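Local coordinates for DyP-type peroxidase (PDB 6FSK), which probably uses heme b and hydrogen peroxide to oxidise dyes and Mn(II), as a dye-decolorizing (DyP-type) peroxidase from the fungus Pleurotus ostreatus, at residues 195-200 against 209-214; 10-14 against 216-220. The protein carries 1 engineered substitution. One frame throughout, in Å; residues are numbered along the deposited sequence.

Contact 1 of 2, residues 195-200 against 209-214; sequences HPAVEQ and QDPIRP. Unlike the reference sequence in segment 195-200: H195 (reference Asn).
Two short strands, 197-198 and 211-212, form a two-stranded parallel sheet. The end-to-end directions differ by 52°: the segments are closest at the strands and splay at both ends. A197 pairs with P211 (CA-CA 4.4 Å) and V198 with I212 (CA-CA 5.1 Å). The H195 end lies beside heme-binding R355, with P196 on I354 of strand 354-360. Q209 comes first. Its extended side chain (chi1 and chi2 t) sends NE2 to H195 O, a straight hydrogen bond of 2.9 Å. P211 shares a face with A197, CB to CB 4.0 Å. I212 bonds in both directions: I212 N to A197 O and E199 N to I212 O, each 2.8 Å. Its side chain (chi1 p, chi2 t) shares the face of V198 and brings CD1 to 3.8 Å from P196 CB. The CA-to-CB bond of R213 points away, though its CG is 3.7 Å from E199 OE2. P214 turns into a 3-10 conformation, with CB 3.9 Å from V198 CG1. I212 gives both N-H and carbonyl to the other strand, so P211, lacking N-H, costs the ladder no bond here. P211 O is instead bridged to E199 OE2 by a water, 2.7 Å from each.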
loop_
_atom_site.group_PDB
_atom_site.type_symbol
_atom_site.label_atom_id
_atom_site.label_comp_id
_atom_site.label_asym_id
_atom_site.label_seq_id
_atom_site.Cartn_x
_atom_site.Cartn_y
_atom_site.Cartn_z
ATOM N N HIS A 195 10.733 -1.163 1.965
ATOM C CA HIS A 195 10.172 -2.172 1.086
ATOM C C HIS A 195 11.045 -3.405 1.140
ATOM O O HIS A 195 12.218 -3.296 1.480
ATOM C CB HIS A 195 10.130 -1.774 -0.365
ATOM C CG HIS A 195 9.395 -0.501 -0.605
ATOM N ND1 HIS A 195 8.013 -0.444 -0.504
ATOM C CD2 HIS A 195 9.833 0.741 -0.883
ATOM C CE1 HIS A 195 7.632 0.816 -0.702
ATOM N NE2 HIS A 195 8.720 1.559 -0.929
ATOM N N PRO A 196 10.492 -4.567 0.812
ATOM C CA PRO A 196 11.363 -5.728 0.806
ATOM C C PRO A 196 12.318 -5.649 -0.382
ATOM O O PRO A 196 11.917 -5.231 -1.506
ATOM C CB PRO A 196 10.415 -6.884 0.583
ATOM C CG PRO A 196 9.236 -6.228 -0.168
ATOM C CD PRO A 196 9.083 -4.938 0.563
ATOM N N ALA A 197 13.538 -6.090 -0.165
ATOM C CA ALA A 197 14.408 -6.330 -1.328
ATOM C C ALA A 197 14.026 -7.670 -1.943
ATOM O O ALA A 197 13.708 -8.616 -1.228
ATOM C CB ALA A 197 15.854 -6.338 -0.904
ATOM N N VAL A 198 14.159 -7.796 -3.279
ATOM C CA VAL A 198 13.716 -8.967 -3.984
ATOM C C VAL A 198 14.939 -9.594 -4.630
ATOM O O VAL A 198 15.649 -8.981 -5.440
ATOM C CB VAL A 198 12.698 -8.580 -5.065
ATOM C CG1 VAL A 198 12.302 -9.771 -5.864
ATOM C CG2 VAL A 198 11.484 -7.958 -4.336
ATOM N N GLU A 199 15.211 -10.826 -4.229
ATOM C CA GLU A 199 16.297 -11.584 -4.826
ATOM C C GLU A 199 16.114 -11.618 -6.338
ATOM O O GLU A 199 15.007 -11.743 -6.899
ATOM C CB GLU A 199 16.391 -12.996 -4.268
ATOM C CG GLU A 199 16.710 -13.105 -2.816
ATOM C CD GLU A 199 17.128 -14.544 -2.455
ATOM O OE1 GLU A 199 18.132 -15.000 -3.165
ATOM O OE2 GLU A 199 16.583 -15.200 -1.549
ATOM N N GLN A 200 17.277 -11.618 -7.006
ATOM C CA GLN A 200 17.321 -11.657 -8.479
ATOM C C GLN A 200 16.869 -10.340 -9.128
ATOM O O GLN A 200 16.714 -10.289 -10.388
ATOM C CB GLN A 200 16.612 -12.859 -9.077
ATOM C CG GLN A 200 17.018 -14.177 -8.404
ATOM C CD GLN A 200 16.471 -15.359 -9.118
ATOM O OE1 GLN A 200 15.414 -15.924 -8.768
ATOM N NE2 GLN A 200 17.170 -15.733 -10.185
ATOM N N GLN A 209 17.746 -4.472 5.060
ATOM C CA GLN A 209 16.787 -4.850 4.092
ATOM C C GLN A 209 17.101 -6.308 3.759
ATOM O O GLN A 209 17.994 -6.613 2.948
ATOM C CB GLN A 209 16.916 -3.955 2.904
ATOM C CG GLN A 209 15.743 -3.918 2.005
ATOM C CD GLN A 209 15.863 -3.048 0.769
ATOM O OE1 GLN A 209 16.975 -2.739 0.266
ATOM N NE2 GLN A 209 14.684 -2.757 0.153
ATOM N N ASP A 210 16.367 -7.232 4.395
ATOM C CA ASP A 210 16.459 -8.643 4.166
ATOM C C ASP A 210 15.850 -8.983 2.789
ATOM O O ASP A 210 14.760 -8.408 2.414
ATOM C CB ASP A 210 15.540 -9.360 5.200
ATOM C CG ASP A 210 15.968 -9.134 6.637
ATOM O OD1 ASP A 210 17.139 -8.725 6.826
ATOM O OD2 ASP A 210 15.161 -9.385 7.577
ATOM N N PRO A 211 16.664 -9.626 1.909
ATOM C CA PRO A 211 16.013 -9.898 0.625
ATOM C C PRO A 211 15.166 -11.167 0.691
ATOM O O PRO A 211 15.542 -12.134 1.379
ATOM C CB PRO A 211 17.146 -10.060 -0.376
ATOM C CG PRO A 211 18.331 -10.284 0.433
ATOM C CD PRO A 211 18.079 -9.931 1.863
ATOM N N ILE A 212 14.052 -11.138 -0.060
ATOM C CA ILE A 212 13.088 -12.243 -0.155
ATOM C C ILE A 212 13.046 -12.788 -1.565
ATOM O O ILE A 212 13.372 -12.089 -2.531
ATOM C CB ILE A 212 11.676 -11.796 0.298
ATOM C CG1 ILE A 212 10.991 -10.923 -0.733
ATOM C CG2 ILE A 212 11.747 -11.214 1.714
ATOM C CD1 ILE A 212 9.587 -10.509 -0.265
ATOM N N ARG A 213 12.661 -14.047 -1.690
ATOM C CA ARG A 213 12.573 -14.697 -2.988
ATOM C C ARG A 213 11.519 -13.973 -3.882
ATOM O O ARG A 213 10.492 -13.483 -3.404
ATOM C CB ARG A 213 12.249 -16.155 -2.841
ATOM C CG ARG A 213 13.506 -16.983 -2.463
ATOM C CD ARG A 213 13.117 -18.309 -1.982
ATOM N NE ARG A 213 12.487 -18.326 -0.650
ATOM C CZ ARG A 213 11.764 -19.298 -0.138
ATOM N NH1 ARG A 213 11.520 -20.438 -0.786
ATOM N NH2 ARG A 213 11.284 -19.148 1.122
ATOM N N PRO A 214 11.766 -13.975 -5.189
ATOM C CA PRO A 214 10.901 -13.196 -6.105
ATOM C C PRO A 214 9.482 -13.765 -6.128
ATOM O O PRO A 214 8.533 -13.018 -6.462
ATOM C CB PRO A 214 11.629 -13.294 -7.458
ATOM C CG PRO A 214 12.415 -14.587 -7.348
ATOM C CD PRO A 214 12.915 -14.545 -5.926
HETATM O O HOH W 1 15.340 -14.809 0.780
#

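Contact 2 of 2, residues 10-14 against 216-220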
loop_
_atom_site.group_PDB
_atom_site.type_symbol
_atom_site.label_atom_id
_atom_site.label_comp_id
_atom_site.label_asym_id
_atom_site.label_seq_id
_atom_site.Cartn_x
_atom_site.Cartn_y
_atom_site.Cartn_z
ATOM N N GLY A 10 6.302 -2.889 -15.202
ATOM C CA GLY A 10 7.296 -2.071 -14.533
ATOM C C GLY A 10 6.878 -1.459 -13.190
ATOM O O GLY A 10 7.715 -1.152 -12.384
ATOM N N ASP A 11 5.580 -1.422 -12.912
ATOM C CA ASP A 11 5.237 -0.936 -11.584
ATOM C C ASP A 11 5.519 -1.923 -10.505
ATOM O O ASP A 11 5.604 -1.476 -9.333
ATOM C CB ASP A 11 3.756 -0.563 -11.477
ATOM C CG ASP A 11 3.466 0.491 -10.369
ATOM O OD1 ASP A 11 4.321 1.417 -10.201
ATOM O OD2 ASP A 11 2.358 0.430 -9.807
ATOM N N ILE A 12 5.671 -3.215 -10.814
ATOM C CA ILE A 12 5.780 -4.253 -9.812
ATOM C C ILE A 12 7.229 -4.190 -9.251
ATOM O O ILE A 12 7.420 -4.040 -8.083
ATOM C CB ILE A 12 5.441 -5.657 -10.377
ATOM C CG1 ILE A 12 4.064 -5.720 -10.999
ATOM C CG2 ILE A 12 5.621 -6.699 -9.335
ATOM C CD1 ILE A 12 3.869 -6.852 -11.928
ATOM N N LEU A 13 8.233 -4.429 -10.103
ATOM C CA LEU A 13 9.654 -4.386 -9.738
ATOM C C LEU A 13 10.214 -3.147 -10.441
ATOM O O LEU A 13 10.283 -3.048 -11.678
ATOM C CB LEU A 13 10.396 -5.636 -10.158
ATOM C CG LEU A 13 9.968 -6.947 -9.524
ATOM C CD1 LEU A 13 10.833 -8.125 -10.021
ATOM C CD2 LEU A 13 10.024 -6.920 -8.011
ATOM N N GLY A 14 10.571 -2.192 -9.625
ATOM C CA GLY A 14 10.995 -0.885 -10.052
ATOM C C GLY A 14 10.076 0.174 -9.556
ATOM O O GLY A 14 10.405 0.984 -8.662
ATOM N N PHE A 216 7.526 -14.384 -3.804
ATOM C CA PHE A 216 6.620 -13.732 -2.817
ATOM C C PHE A 216 5.976 -12.484 -3.461
ATOM O O PHE A 216 5.021 -11.972 -2.870
ATOM C CB PHE A 216 7.401 -13.377 -1.565
ATOM C CG PHE A 216 7.786 -14.597 -0.790
ATOM C CD1 PHE A 216 6.831 -15.433 -0.215
ATOM C CD2 PHE A 216 9.120 -14.986 -0.700
ATOM C CE1 PHE A 216 7.192 -16.617 0.451
ATOM C CE2 PHE A 216 9.421 -16.151 -0.040
ATOM C CZ PHE A 216 8.495 -16.998 0.503
ATOM N N ILE A 217 6.467 -12.074 -4.623
ATOM C CA ILE A 217 5.934 -10.882 -5.345
ATOM C C ILE A 217 5.343 -11.281 -6.667
ATOM O O ILE A 217 4.273 -10.753 -7.037
ATOM C CB ILE A 217 7.014 -9.794 -5.557
ATOM C CG1 ILE A 217 7.663 -9.353 -4.216
ATOM C CG2 ILE A 217 6.491 -8.567 -6.372
ATOM C CD1 ILE A 217 6.694 -8.765 -3.167
ATOM N N LEU A 218 6.011 -12.177 -7.403
ATOM C CA LEU A 218 5.615 -12.603 -8.703
ATOM C C LEU A 218 5.130 -13.996 -8.663
ATOM O O LEU A 218 5.826 -14.873 -8.177
ATOM C CB LEU A 218 6.827 -12.505 -9.606
ATOM C CG LEU A 218 7.495 -11.173 -9.883
ATOM C CD1 LEU A 218 8.858 -11.352 -10.593
ATOM C CD2 LEU A 218 6.594 -10.292 -10.691
ATOM N N ALA A 219 3.958 -14.280 -9.259
ATOM C CA ALA A 219 3.471 -15.636 -9.330
ATOM C C ALA A 219 4.397 -16.571 -10.158
ATOM O O ALA A 219 4.997 -16.141 -11.145
ATOM C CB ALA A 219 2.093 -15.662 -9.945
ATOM N N LYS A 220 4.486 -17.781 -9.613
ATOM C CA LYS A 220 5.242 -18.900 -10.203
ATOM C C LYS A 220 6.715 -18.619 -10.373
ATOM O O LYS A 220 7.358 -19.173 -11.257
ATOM C CB LYS A 220 4.647 -19.296 -11.549
ATOM C CG LYS A 220 3.182 -19.678 -11.459
ATOM C CD LYS A 220 2.601 -20.292 -12.726
ATOM C CE LYS A 220 3.343 -21.538 -13.191
ATOM N NZ LYS A 220 2.738 -22.790 -12.738
#
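I12 points its CB toward segment 216-220 and lays CG2 over CG2 of I217, at 3.6 Å. The same I12 CG2 also meets L218 CD2 at 4.0 Å. L13 CD1 packs on L218 CD1 at 3.8 Å, and L13 CD2 lies 4.2 Å from I217 CG2. I12 and L13 thus each touch both I217 and L218. The cluster is wholly aliphatic and all four residues are buried. No hydrogen bond crosses it, and the CA atoms of I12 and I217 are 8.0 Å apart. Only 170 Å² is buried between the segments. At phi 117° and psi -69°, G14 has a conformation in which a CB would clash with L13 O. Polar bonds hold the two loops elsewhere: R356 donates to D11 O and I12 O, and I217 O bonds S238 OG. The contact joins the loop before strand 20-28, in the N-terminal DyP dimeric alpha+beta barrel region, to the loop leading into strand 238-247, in the C-terminal DyP-type peroxidase region. L13 and I217 both rest on V198 of strand 197-198 and on I354 of strand 354-360, the edge strand of the large antiparallel sheet.

How the contacts relate
V198 is the meeting point of the two contacts. Its CG2 lies 4.1 Å from I217 CG1 and 4.1 Å from L13 CD2, so the small parallel sheet of contact 1 packs on the aliphatic cluster of contact 2. The centres are 11 Å apart. A single residue separates segments 209-214 and 216-220, and contact 1 lies within the stretch of chain, some 200 residues long, that contact 2 closes. I354 touches P196 of contact 1 and both L13 and I217 of contact 2. Contact 1 is nearer the cofactor: the H195 side chain is about 6 Å from the heme and about 4 Å from that of heme-binding R355. The I217 side chain is about 10 Å from the heme.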